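Long-range contacts in inactive dihydropteroate synthase 2 (Mycobacterium tuberculosis, PDB 2VP8), which probably lacks dihydropteroate synthase activity, and is thought to bind the pterin pyrophosphate substrate very weakly yet still bind the inhibitor dapsone: residues V81-G86 against S121-R126; A42-I47 against H289-T294; W125-A130 against G147-M152; V246-S251 against R284-H289. All coordinates share one frame; numbering follows the deposited sequence.

All four contacts belong to one TIM barrel. Along the chain, interaction 2 joins the first barrel strand, 43-49, to the last helix, 291-306, and so encloses the others. Interaction 1 pairs strands 81-85 and 119-123; interaction 4 pairs 247-248 with 285-288 and shares His289 with interaction 2, their centres about 8 Å apart. Strand 43-49 lies between 81-85 and 285-288, so interactions 1, 2 and 4 share one sheet, in whose interior Arg287 bridges Asp83 and Asp123. Interaction 3 shares Trp125 and Arg126 with interaction 1 but stays clear of the other two, its nearest atoms about 12 Å from interaction 2 and about 10 Å from interaction 4.

Interaction 1 of 4, residues V81-G86 against S121-R126; sequences VIDVGG and SVDTWR
Asp83 faces Ser121 and Val84 faces Val122 in a parallel pairing of two barrel strands, whose short axes approach to 4.5 Å at an angle of 31°. Three nearly straight backbone bonds join them: Ser121 N gives to Ile82 O at 2.9 Å, Val84 N to Ser121 O at 2.8 Å, and Asp123 N to Val84 O at 2.8 Å. On the face carrying Asp83 and Ser121, a side-chain bond is added. Ser121 OG sits between its own backbone N and carbonyl carbon (chi1 68°) and donates to Asp83 OD1 over 2.7 Å, using the anti lone pair, the one turned away from OD2. The same hydroxyl is flanked by Val81 CG1, which makes a van der Waals contact. Asp83 OD1 also accepts from Asn142 ND2 on the next strand, a second bond that restrains rotation of the carboxylate. Its other oxygen, OD2, passes beside Asp123 CB at 3.6 Å and stands 4.0 Å from Asp123 OD2, the two carboxylate planes 25° apart. Arg287 NH2 forms salt bridges with both of these oxygens, which would offset the repulsion between them. Val84 and Val122 lie on the other face, where Val84 meets Leu104, Phe107 and Leu111 of helix 98-114. With that helix connecting the two strands, this is a beta-alpha-beta crossover of the TIM barrel. The carboxylates of Asp83 and Asp123 lie in the barrel interior, the side chain of Asp123 about 6 Å from that of His220, a residue probably characteristic of family members without synthase activity.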
loop_
_atom_site.group_PDB
_atom_site.type_symbol
_atom_site.label_atom_id
_atom_site.label_comp_id
_atom_site.label_asym_id
_atom_site.label_seq_id
_atom_site.Cartn_x
_atom_site.Cartn_y
_atom_site.Cartn_z
ATOM N N VAL B 81 6.045 17.171 10.725
ATOM C CA VAL B 81 6.984 17.241 11.822
ATOM C C VAL B 81 8.389 17.126 11.249
ATOM O O VAL B 81 8.621 16.344 10.337
ATOM C CB VAL B 81 6.741 16.106 12.837
ATOM C CG1 VAL B 81 7.751 16.163 13.969
ATOM C CG2 VAL B 81 5.323 16.178 13.402
ATOM N N ILE B 82 9.309 17.935 11.763
ATOM C CA ILE B 82 10.722 17.747 11.506
ATOM C C ILE B 82 11.302 17.138 12.768
ATOM O O ILE B 82 11.260 17.737 13.843
ATOM C CB ILE B 82 11.456 19.079 11.163
ATOM C CG1 ILE B 82 10.757 19.820 10.016
ATOM C CG2 ILE B 82 12.929 18.827 10.820
ATOM C CD1 ILE B 82 10.750 19.074 8.704
ATOM N N ASP B 83 11.830 15.933 12.632
ATOM C CA ASP B 83 12.379 15.194 13.754
ATOM C C ASP B 83 13.898 15.337 13.744
ATOM O O ASP B 83 14.581 14.707 12.938
ATOM C CB ASP B 83 11.945 13.728 13.662
ATOM C CG ASP B 83 12.379 12.914 14.843
ATOM O OD1 ASP B 83 11.978 13.227 15.988
ATOM O OD2 ASP B 83 13.118 11.938 14.621
ATOM N N VAL B 84 14.413 16.178 14.641
ATOM C CA VAL B 84 15.831 16.527 14.672
ATOM C C VAL B 84 16.630 15.530 15.508
ATOM O O VAL B 84 16.308 15.295 16.671
ATOM C CB VAL B 84 16.041 17.961 15.213
ATOM C CG1 VAL B 84 17.503 18.317 15.230
ATOM C CG2 VAL B 84 15.284 18.974 14.375
ATOM N N GLY B 85 17.667 14.951 14.905
ATOM C CA GLY B 85 18.543 13.989 15.589
ATOM C C GLY B 85 20.025 14.298 15.432
ATOM O O GLY B 85 20.400 15.349 14.898
ATOM N N GLY B 86 20.873 13.380 15.890
ATOM C CA GLY B 86 22.322 13.583 15.845
ATOM C C GLY B 86 23.082 12.424 15.221
ATOM O O GLY B 86 24.283 12.246 15.492
ATOM N N SER B 121 10.147 18.060 16.456
ATOM C CA SER B 121 10.384 17.038 17.471
ATOM C C SER B 121 11.866 16.737 17.616
ATOM O O SER B 121 12.647 16.893 16.666
ATOM C CB SER B 121 9.602 15.759 17.176
ATOM O OG SER B 121 10.083 15.111 16.020
ATOM N N VAL B 122 12.254 16.323 18.812
ATOM C CA VAL B 122 13.642 15.988 19.074
ATOM C C VAL B 122 13.792 14.480 19.282
ATOM O O VAL B 122 13.091 13.880 20.102
ATOM C CB VAL B 122 14.236 16.837 20.251
ATOM C CG1 VAL B 122 13.372 16.745 21.502
ATOM C CG2 VAL B 122 15.681 16.447 20.546
ATOM N N ASP B 123 14.688 13.881 18.499
ATOM C CA ASP B 123 15.050 12.470 18.637
ATOM C C ASP B 123 16.116 12.258 19.731
ATOM O O ASP B 123 17.320 12.225 19.452
ATOM C CB ASP B 123 15.524 11.901 17.290
ATOM C CG ASP B 123 15.809 10.396 17.346
ATOM O OD1 ASP B 123 15.721 9.795 18.435
ATOM O OD2 ASP B 123 16.124 9.809 16.290
ATOM N N THR B 124 15.661 12.113 20.975
ATOM C CA THR B 124 16.559 11.894 22.107
ATOM C C THR B 124 15.942 10.981 23.159
ATOM O O THR B 124 14.726 10.960 23.342
ATOM C CB THR B 124 17.003 13.222 22.771
ATOM O OG1 THR B 124 17.920 12.942 23.836
ATOM C CG2 THR B 124 15.809 13.993 23.326
ATOM N N TRP B 125 16.791 10.230 23.849
ATOM C CA TRP B 125 16.348 9.375 24.941
ATOM C C TRP B 125 16.738 9.954 26.300
ATOM O O TRP B 125 16.272 9.483 27.337
ATOM C CB TRP B 125 16.914 7.966 24.776
ATOM C CG TRP B 125 18.414 7.909 24.737
ATOM C CD1 TRP B 125 19.213 8.093 23.645
ATOM C CD2 TRP B 125 19.294 7.640 25.840
ATOM N NE1 TRP B 125 20.535 7.960 23.998
ATOM C CE2 TRP B 125 20.614 7.681 25.338
ATOM C CE3 TRP B 125 19.096 7.369 27.201
ATOM C CZ2 TRP B 125 21.733 7.461 26.149
ATOM C CZ3 TRP B 125 20.212 7.150 28.011
ATOM C CH2 TRP B 125 21.513 7.199 27.479
ATOM N N ARG B 126 17.579 10.990 26.274
ATOM C CA ARG B 126 18.100 11.636 27.486
ATOM C C ARG B 126 17.288 12.867 27.883
ATOM O O ARG B 126 17.089 13.776 27.078
ATOM C CB ARG B 126 19.567 12.029 27.295
ATOM C CG ARG B 126 20.542 10.865 27.215
ATOM C CD ARG B 126 21.968 11.370 27.119
ATOM N NE ARG B 126 22.881 10.576 27.943
ATOM C CZ ARG B 126 23.888 9.842 27.473
ATOM N NH1 ARG B 126 24.131 9.795 26.165
ATOM N NH2 ARG B 126 24.657 9.157 28.314
#

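Interaction 2 of 4, residues A42-I47 against H289-T294; sequences ALIMAI and HEVAAT
Ile47 and His289 bring the two backbones closest, with their CA atoms 5.2 Å apart; strand 43-47 and the start of helix 291-294 otherwise meet through side chains, without a hydrogen bond between them. Ile47 CD1 lies over one face of the His289 imidazole, displaced toward its rim, in a CH-pi contact 3.9 Å from the ring centroid. The ring is placed there by CG standing anti to the carbonyl carbon (chi1 -66°). Further back along the strand, Val291 spreads its two methyls over alternate residues: CG1 touches Ile44 CG2 at 3.9 Å, and CG2 touches Ala46 CB at 3.7 Å. Thr294 CG2, one turn on, approaches Ile44 CG1 more loosely at 4.4 Å. The helix start is held by Glu290 at its N-cap, whose OE2 accepts from Ala293 N at 2.7 Å on its syn side. Thr294 OG1 adds a bond to Glu290 O at 3.2 Å. Leu298 and Arg295 continue the cover over Ile44. Packing of the closing helix, 291-306, against the outer face of the first strand is the standard layering of a TIM barrel, here uniting the two ends of its alternating strands and helices.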
loop_
_atom_site.group_PDB
_atom_site.type_symbol
_atom_site.label_atom_id
_atom_site.label_comp_id
_atom_site.label_asym_id
_atom_site.label_seq_id
_atom_site.Cartn_x
_atom_site.Cartn_y
_atom_site.Cartn_z
ATOM N N ALA B 42 -2.883 11.495 6.622
ATOM C CA ALA B 42 -1.976 11.147 7.698
ATOM C C ALA B 42 -0.723 12.029 7.622
ATOM O O ALA B 42 -0.365 12.536 6.550
ATOM C CB ALA B 42 -1.611 9.687 7.614
ATOM N N LEU B 43 -0.064 12.213 8.759
ATOM C CA LEU B 43 1.030 13.159 8.848
ATOM C C LEU B 43 2.371 12.520 8.629
ATOM O O LEU B 43 2.529 11.316 8.822
ATOM C CB LEU B 43 1.034 13.848 10.209
ATOM C CG LEU B 43 -0.313 14.357 10.710
ATOM C CD1 LEU B 43 -0.149 14.875 12.134
ATOM C CD2 LEU B 43 -0.861 15.406 9.748
ATOM N N ILE B 44 3.336 13.351 8.241
ATOM C CA ILE B 44 4.704 12.926 7.963
ATOM C C ILE B 44 5.690 13.571 8.937
ATOM O O ILE B 44 5.735 14.800 9.069
ATOM C CB ILE B 44 5.123 13.322 6.542
ATOM C CG1 ILE B 44 4.134 12.769 5.506
ATOM C CG2 ILE B 44 6.565 12.855 6.260
ATOM C CD1 ILE B 44 4.221 13.453 4.153
ATOM N N MET B 45 6.470 12.732 9.614
ATOM C CA MET B 45 7.590 13.170 10.440
ATOM C C MET B 45 8.884 12.944 9.651
ATOM O O MET B 45 9.234 11.815 9.321
ATOM C CB MET B 45 7.602 12.402 11.758
ATOM C CG MET B 45 8.780 12.690 12.648
ATOM S SD MET B 45 8.863 11.586 14.082
ATOM C CE MET B 45 7.989 12.572 15.293
ATOM N N ALA B 46 9.574 14.034 9.330
ATOM C CA ALA B 46 10.783 13.983 8.524
ATOM C C ALA B 46 12.021 13.901 9.409
ATOM O O ALA B 46 12.252 14.777 10.240
ATOM C CB ALA B 46 10.848 15.199 7.653
ATOM N N ILE B 47 12.807 12.843 9.232
ATOM C CA ILE B 47 14.046 12.659 9.977
ATOM C C ILE B 47 15.146 13.568 9.424
ATOM O O ILE B 47 15.534 13.454 8.265
ATOM C CB ILE B 47 14.528 11.185 9.917
ATOM C CG1 ILE B 47 13.477 10.245 10.505
ATOM C CG2 ILE B 47 15.874 11.019 10.627
ATOM C CD1 ILE B 47 13.752 8.777 10.273
ATOM N N HIS B 289 12.561 9.227 6.024
ATOM C CA HIS B 289 13.633 10.046 5.471
ATOM C C HIS B 289 13.131 10.749 4.208
ATOM O O HIS B 289 13.288 11.963 4.064
ATOM C CB HIS B 289 14.839 9.186 5.122
ATOM C CG HIS B 289 15.505 8.565 6.305
ATOM N ND1 HIS B 289 15.132 7.338 6.806
ATOM C CD2 HIS B 289 16.529 8.995 7.077
ATOM C CE1 HIS B 289 15.895 7.039 7.841
ATOM N NE2 HIS B 289 16.753 8.026 8.026
ATOM N N GLU B 290 12.531 9.975 3.302
ATOM C CA GLU B 290 11.999 10.497 2.050
ATOM C C GLU B 290 10.565 10.925 2.263
ATOM O O GLU B 290 9.656 10.082 2.397
ATOM C CB GLU B 290 12.060 9.444 0.935
ATOM C CG GLU B 290 12.575 9.976 -0.421
ATOM C CD GLU B 290 11.595 10.917 -1.148
ATOM O OE1 GLU B 290 11.937 12.110 -1.349
ATOM O OE2 GLU B 290 10.495 10.465 -1.524
ATOM N N VAL B 291 10.368 12.240 2.280
ATOM C CA VAL B 291 9.063 12.837 2.556
ATOM C C VAL B 291 8.088 12.710 1.385
ATOM O O VAL B 291 6.956 12.295 1.578
ATOM C CB VAL B 291 9.214 14.320 2.965
ATOM C CG1 VAL B 291 7.859 14.931 3.281
ATOM C CG2 VAL B 291 10.141 14.442 4.153
ATOM N N ALA B 292 8.537 13.062 0.179
ATOM C CA ALA B 292 7.676 13.095 -1.005
ATOM C C ALA B 292 7.002 11.750 -1.374
ATOM O O ALA B 292 5.801 11.716 -1.649
ATOM C CB ALA B 292 8.425 13.680 -2.192
ATOM N N ALA B 293 7.764 10.653 -1.382
ATOM C CA ALA B 293 7.214 9.345 -1.753
ATOM C C ALA B 293 6.112 8.970 -0.784
ATOM O O ALA B 293 5.059 8.462 -1.176
ATOM C CB ALA B 293 8.291 8.272 -1.777
ATOM N N THR B 294 6.359 9.247 0.490
ATOM C CA THR B 294 5.386 8.961 1.532
ATOM C C THR B 294 4.177 9.872 1.377
ATOM O O THR B 294 3.034 9.404 1.450
ATOM C CB THR B 294 6.010 9.096 2.920
ATOM O OG1 THR B 294 7.128 8.202 3.007
ATOM C CG2 THR B 294 5.003 8.746 4.001
#

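Interaction 3 of 4, residues W125-A130 against G147-M152; sequences WRAQVA and GVDPAM
Ala127 N and Asp149 OD2 form the single hydrogen bond of this contact, 3.2 Å long and nearly straight at 170°. The amide reaches OD2 from above the carboxylate plane, 60° out of it. The other oxygen, OD1, accepts from Ala151 N at 3.3 Å on its anti side, a capping bond at the turn before helix 152-159. One carboxylate thus serves amides at the starts of two helices, since Ala127 opens helix 127-136 directly after its N-cap, Arg126. Asp149 also begins a type I turn closed by Met152 N on Asp149 O.

The apolar contacts lie beside this bond. Ala127 CB meets Ala151 CB at 4.0 Å and also rests against the carboxylate of Asp149. Met152 leaves its backbone with CG anti to N (chi1 -170°), then bends at both following torsions, which turns its thioether back toward the first helix. SD lies against Ala130 CB at 3.6 Å, while CE reaches the backbone of Trp125 and Arg126.

Apart from these, Trp125 CE3 approaches Val148 CB obliquely at 4.3 Å. One face of the indole is covered by Arg126 CG, 3.5 Å above its centre, and the indole also meets the ring of Trp145.

The contact lies beyond the ends of barrel strands 119-123 and 140-142, joining the start of helix 127-136 to the loop that leads into helix 152-159. Ala130 and Met152 both touch Ile141 of strand 140-142, while Val129 turns to helix 98-114.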
loop_
_atom_site.group_PDB
_atom_site.type_symbol
_atom_site.label_atom_id
_atom_site.label_comp_id
_atom_site.label_asym_id
_atom_site.label_seq_id
_atom_site.Cartn_x
_atom_site.Cartn_y
_atom_site.Cartn_z
ATOM N N TRP B 125 16.791 10.230 23.849
ATOM C CA TRP B 125 16.348 9.375 24.941
ATOM C C TRP B 125 16.738 9.954 26.300
ATOM O O TRP B 125 16.272 9.483 27.337
ATOM C CB TRP B 125 16.914 7.966 24.776
ATOM C CG TRP B 125 18.414 7.909 24.737
ATOM C CD1 TRP B 125 19.213 8.093 23.645
ATOM C CD2 TRP B 125 19.294 7.640 25.840
ATOM N NE1 TRP B 125 20.535 7.960 23.998
ATOM C CE2 TRP B 125 20.614 7.681 25.338
ATOM C CE3 TRP B 125 19.096 7.369 27.201
ATOM C CZ2 TRP B 125 21.733 7.461 26.149
ATOM C CZ3 TRP B 125 20.212 7.150 28.011
ATOM C CH2 TRP B 125 21.513 7.199 27.479
ATOM N N ARG B 126 17.579 10.990 26.274
ATOM C CA ARG B 126 18.100 11.636 27.486
ATOM C C ARG B 126 17.288 12.867 27.883
ATOM O O ARG B 126 17.089 13.776 27.078
ATOM C CB ARG B 126 19.567 12.029 27.295
ATOM C CG ARG B 126 20.542 10.865 27.215
ATOM C CD ARG B 126 21.968 11.370 27.119
ATOM N NE ARG B 126 22.881 10.576 27.943
ATOM C CZ ARG B 126 23.888 9.842 27.473
ATOM N NH1 ARG B 126 24.131 9.795 26.165
ATOM N NH2 ARG B 126 24.657 9.157 28.314
ATOM N N ALA B 127 16.832 12.888 29.133
ATOM C CA ALA B 127 15.992 13.968 29.662
ATOM C C ALA B 127 16.667 15.347 29.645
ATOM O O ALA B 127 16.018 16.354 29.354
ATOM C CB ALA B 127 15.524 13.623 31.070
ATOM N N GLN B 128 17.958 15.381 29.969
ATOM C CA GLN B 128 18.743 16.614 29.930
ATOM C C GLN B 128 18.758 17.195 28.512
ATOM O O GLN B 128 18.634 18.408 28.325
ATOM C CB GLN B 128 20.178 16.370 30.424
ATOM C CG GLN B 128 20.300 15.933 31.887
ATOM C CD GLN B 128 21.738 15.970 32.403
ATOM O OE1 GLN B 128 22.672 16.278 31.659
ATOM N NE2 GLN B 128 21.919 15.657 33.686
ATOM N N VAL B 129 18.895 16.313 27.523
ATOM C CA VAL B 129 18.933 16.707 26.116
ATOM C C VAL B 129 17.573 17.237 25.660
ATOM O O VAL B 129 17.497 18.260 24.980
ATOM C CB VAL B 129 19.396 15.541 25.212
ATOM C CG1 VAL B 129 19.521 15.994 23.777
ATOM C CG2 VAL B 129 20.729 14.995 25.685
ATOM N N ALA B 130 16.509 16.545 26.054
ATOM C CA ALA B 130 15.147 16.963 25.739
ATOM C C ALA B 130 14.797 18.302 26.371
ATOM O O ALA B 130 14.069 19.098 25.777
ATOM C CB ALA B 130 14.153 15.905 26.173
ATOM N N GLY B 147 11.808 4.829 27.137
ATOM C CA GLY B 147 11.640 5.337 28.491
ATOM C C GLY B 147 12.768 4.911 29.404
ATOM O O GLY B 147 12.557 4.692 30.597
ATOM N N VAL B 148 13.969 4.796 28.840
ATOM C CA VAL B 148 15.170 4.476 29.605
ATOM C C VAL B 148 15.410 5.536 30.684
ATOM O O VAL B 148 15.945 5.238 31.754
ATOM C CB VAL B 148 16.413 4.343 28.687
ATOM C CG1 VAL B 148 17.645 3.892 29.484
ATOM C CG2 VAL B 148 16.133 3.366 27.550
ATOM N N ASP B 149 14.996 6.767 30.395
ATOM C CA ASP B 149 15.059 7.852 31.361
ATOM C C ASP B 149 13.671 8.087 31.962
ATOM O O ASP B 149 12.784 8.598 31.282
ATOM C CB ASP B 149 15.591 9.129 30.703
ATOM C CG ASP B 149 16.306 10.043 31.685
ATOM O OD1 ASP B 149 15.827 10.201 32.829
ATOM O OD2 ASP B 149 17.354 10.610 31.304
ATOM N N PRO B 150 13.479 7.709 33.242
ATOM C CA PRO B 150 12.182 7.895 33.909
ATOM C C PRO B 150 11.781 9.370 34.063
ATOM O O PRO B 150 10.596 9.675 34.202
ATOM C CB PRO B 150 12.398 7.249 35.282
ATOM C CG PRO B 150 13.871 7.260 35.488
ATOM C CD PRO B 150 14.471 7.082 34.137
ATOM N N ALA B 151 12.764 10.267 34.025
ATOM C CA ALA B 151 12.525 11.703 34.159
ATOM C C ALA B 151 11.909 12.332 32.905
ATOM O O ALA B 151 11.457 13.478 32.947
ATOM C CB ALA B 151 13.820 12.420 34.529
ATOM N N MET B 152 11.892 11.585 31.801
ATOM C CA MET B 152 11.453 12.109 30.504
ATOM C C MET B 152 10.020 12.680 30.469
ATOM O O MET B 152 9.827 13.790 29.972
ATOM C CB MET B 152 11.671 11.078 29.387
ATOM C CG MET B 152 11.477 11.631 27.978
ATOM S SD MET B 152 12.621 12.964 27.552
ATOM C CE MET B 152 14.042 12.024 27.019
#

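Interaction 4 of 4, residues V246-S251 against R284-H289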
loop_
_atom_site.group_PDB
_atom_site.type_symbol
_atom_site.label_atom_id
_atom_site.label_comp_id
_atom_site.label_asym_id
_atom_site.label_seq_id
_atom_site.Cartn_x
_atom_site.Cartn_y
_atom_site.Cartn_z
ATOM N N VAL B 246 -1.324 7.004 16.308
ATOM C CA VAL B 246 -0.301 5.994 16.092
ATOM C C VAL B 246 0.780 6.518 15.148
ATOM O O VAL B 246 0.488 7.057 14.066
ATOM C CB VAL B 246 -0.915 4.663 15.591
ATOM C CG1 VAL B 246 0.156 3.708 15.075
ATOM C CG2 VAL B 246 -1.741 4.001 16.708
ATOM N N LEU B 247 2.025 6.375 15.602
ATOM C CA LEU B 247 3.198 6.706 14.820
ATOM C C LEU B 247 3.807 5.428 14.273
ATOM O O LEU B 247 4.022 4.464 15.007
ATOM C CB LEU B 247 4.222 7.471 15.674
ATOM C CG LEU B 247 5.594 7.790 15.048
ATOM C CD1 LEU B 247 5.478 8.600 13.765
ATOM C CD2 LEU B 247 6.502 8.506 16.021
ATOM N N MET B 248 4.088 5.425 12.977
ATOM C CA MET B 248 4.775 4.307 12.363
ATOM C C MET B 248 6.188 4.694 11.955
ATOM O O MET B 248 6.428 5.803 11.476
ATOM C CB MET B 248 3.999 3.781 11.154
ATOM C CG MET B 248 2.552 3.357 11.436
ATOM S SD MET B 248 2.384 1.972 12.575
ATOM C CE MET B 248 3.008 0.615 11.592
ATOM N N ALA B 249 7.113 3.762 12.168
ATOM C CA ALA B 249 8.499 3.883 11.730
ATOM C C ALA B 249 8.820 2.734 10.766
ATOM O O ALA B 249 9.553 1.797 11.111
ATOM C CB ALA B 249 9.436 3.867 12.929
ATOM N N LEU B 250 8.260 2.819 9.558
ATOM C CA LEU B 250 8.342 1.740 8.559
ATOM C C LEU B 250 9.627 1.730 7.735
ATOM O O LEU B 250 9.901 0.758 7.027
ATOM C CB LEU B 250 7.155 1.826 7.599
ATOM C CG LEU B 250 5.846 1.073 7.809
ATOM C CD1 LEU B 250 5.616 0.630 9.245
ATOM C CD2 LEU B 250 4.732 1.989 7.367
ATOM N N SER B 251 10.407 2.804 7.838
ATOM C CA SER B 251 11.557 3.050 6.960
ATOM C C SER B 251 12.655 1.964 6.974
ATOM O O SER B 251 12.683 1.100 7.858
ATOM C CB SER B 251 12.155 4.423 7.276
ATOM O OG SER B 251 12.803 4.962 6.145
ATOM N N ARG B 284 -1.767 7.743 12.426
ATOM C CA ARG B 284 -1.812 9.196 12.282
ATOM C C ARG B 284 -0.541 9.788 11.653
ATOM O O ARG B 284 -0.608 10.771 10.900
ATOM C CB ARG B 284 -2.137 9.865 13.621
ATOM C CG ARG B 284 -2.134 11.392 13.595
ATOM C CD ARG B 284 -3.495 12.020 13.262
ATOM N NE ARG B 284 -3.457 13.489 13.364
ATOM C CZ ARG B 284 -3.534 14.186 14.506
ATOM N NH1 ARG B 284 -3.658 13.572 15.686
ATOM N NH2 ARG B 284 -3.495 15.516 14.476
ATOM N N MET B 285 0.612 9.190 11.956
ATOM C CA MET B 285 1.893 9.781 11.580
ATOM C C MET B 285 2.894 8.743 11.088
ATOM O O MET B 285 2.849 7.583 11.500
ATOM C CB MET B 285 2.477 10.561 12.758
ATOM C CG MET B 285 3.570 11.527 12.387
ATOM S SD MET B 285 3.793 12.822 13.623
ATOM C CE MET B 285 4.867 11.956 14.734
ATOM N N PHE B 286 3.801 9.180 10.214
ATOM C CA PHE B 286 4.810 8.311 9.641
ATOM C C PHE B 286 6.182 8.967 9.680
ATOM O O PHE B 286 6.381 10.065 9.144
ATOM C CB PHE B 286 4.437 7.938 8.205
ATOM C CG PHE B 286 3.275 6.999 8.111
ATOM C CD1 PHE B 286 1.983 7.484 8.012
ATOM C CD2 PHE B 286 3.475 5.627 8.128
ATOM C CE1 PHE B 286 0.897 6.626 7.949
ATOM C CE2 PHE B 286 2.397 4.752 8.052
ATOM C CZ PHE B 286 1.100 5.259 7.964
ATOM N N ARG B 287 7.123 8.285 10.321
ATOM C CA ARG B 287 8.499 8.757 10.414
ATOM C C ARG B 287 9.305 8.250 9.226
ATOM O O ARG B 287 9.482 7.042 9.056
ATOM C CB ARG B 287 9.125 8.281 11.725
ATOM C CG ARG B 287 10.367 9.035 12.126
ATOM C CD ARG B 287 10.815 8.564 13.483
ATOM N NE ARG B 287 11.979 9.298 13.959
ATOM C CZ ARG B 287 13.169 8.750 14.173
ATOM N NH1 ARG B 287 13.350 7.453 13.967
ATOM N NH2 ARG B 287 14.171 9.497 14.608
ATOM N N VAL B 288 9.798 9.178 8.416
ATOM C CA VAL B 288 10.461 8.845 7.164
ATOM C C VAL B 288 11.697 9.701 6.921
ATOM O O VAL B 288 11.867 10.758 7.535
ATOM C CB VAL B 288 9.500 8.988 5.936
ATOM C CG1 VAL B 288 8.240 8.188 6.134
ATOM C CG2 VAL B 288 9.144 10.427 5.689
ATOM N N HIS B 289 12.561 9.227 6.024
ATOM C CA HIS B 289 13.633 10.046 5.471
ATOM C C HIS B 289 13.131 10.749 4.208
ATOM O O HIS B 289 13.288 11.963 4.064
ATOM C CB HIS B 289 14.839 9.186 5.122
ATOM C CG HIS B 289 15.505 8.565 6.305
ATOM N ND1 HIS B 289 15.132 7.338 6.806
ATOM C CD2 HIS B 289 16.529 8.995 7.077
ATOM C CE1 HIS B 289 15.895 7.039 7.841
ATOM N NE2 HIS B 289 16.753 8.026 8.026
HETATM O O HOH W 1 7.392 5.085 8.287
#
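Arg284 and Met285 both bond to Val246 O at the start of a parallel strand pair of the TIM barrel, Arg284 N at 2.9 Å and Met285 N at 3.0 Å. Leu247 in turn bonds through its backbone to Ile216, which closes the barrel. Met285 O accepts from Met248 N, and the Met285 side chain, bent at its last torsion (chi3 85°), puts CE against Leu247 CD1 at 3.5 Å. On the other face, Phe286 lies alongside Met248 and points the same way, with CD2 3.6 Å from Met248 CB. Leu250 CD2 reaches the edge of that ring, near its plane, 3.7 Å from CE2; Thr275 and Ala278 of helix 267-280 also touch the phenyl group. Arg287 N gives an almost linear bond (178°) to Met248 O at 2.8 Å. The extended Arg287 side chain runs into the barrel interior, where NH2 bridges Asp123 and Asp83 and the chain touches His220. Beyond this point the strands part, and a water links them, donating to Arg287 O at 3.0 Å and accepting from Leu250 N. At the last residue, Ser251 OG meets the imidazole edge of His289 in its plane, in a weak hydrogen bond of 3.4 Å to ND1.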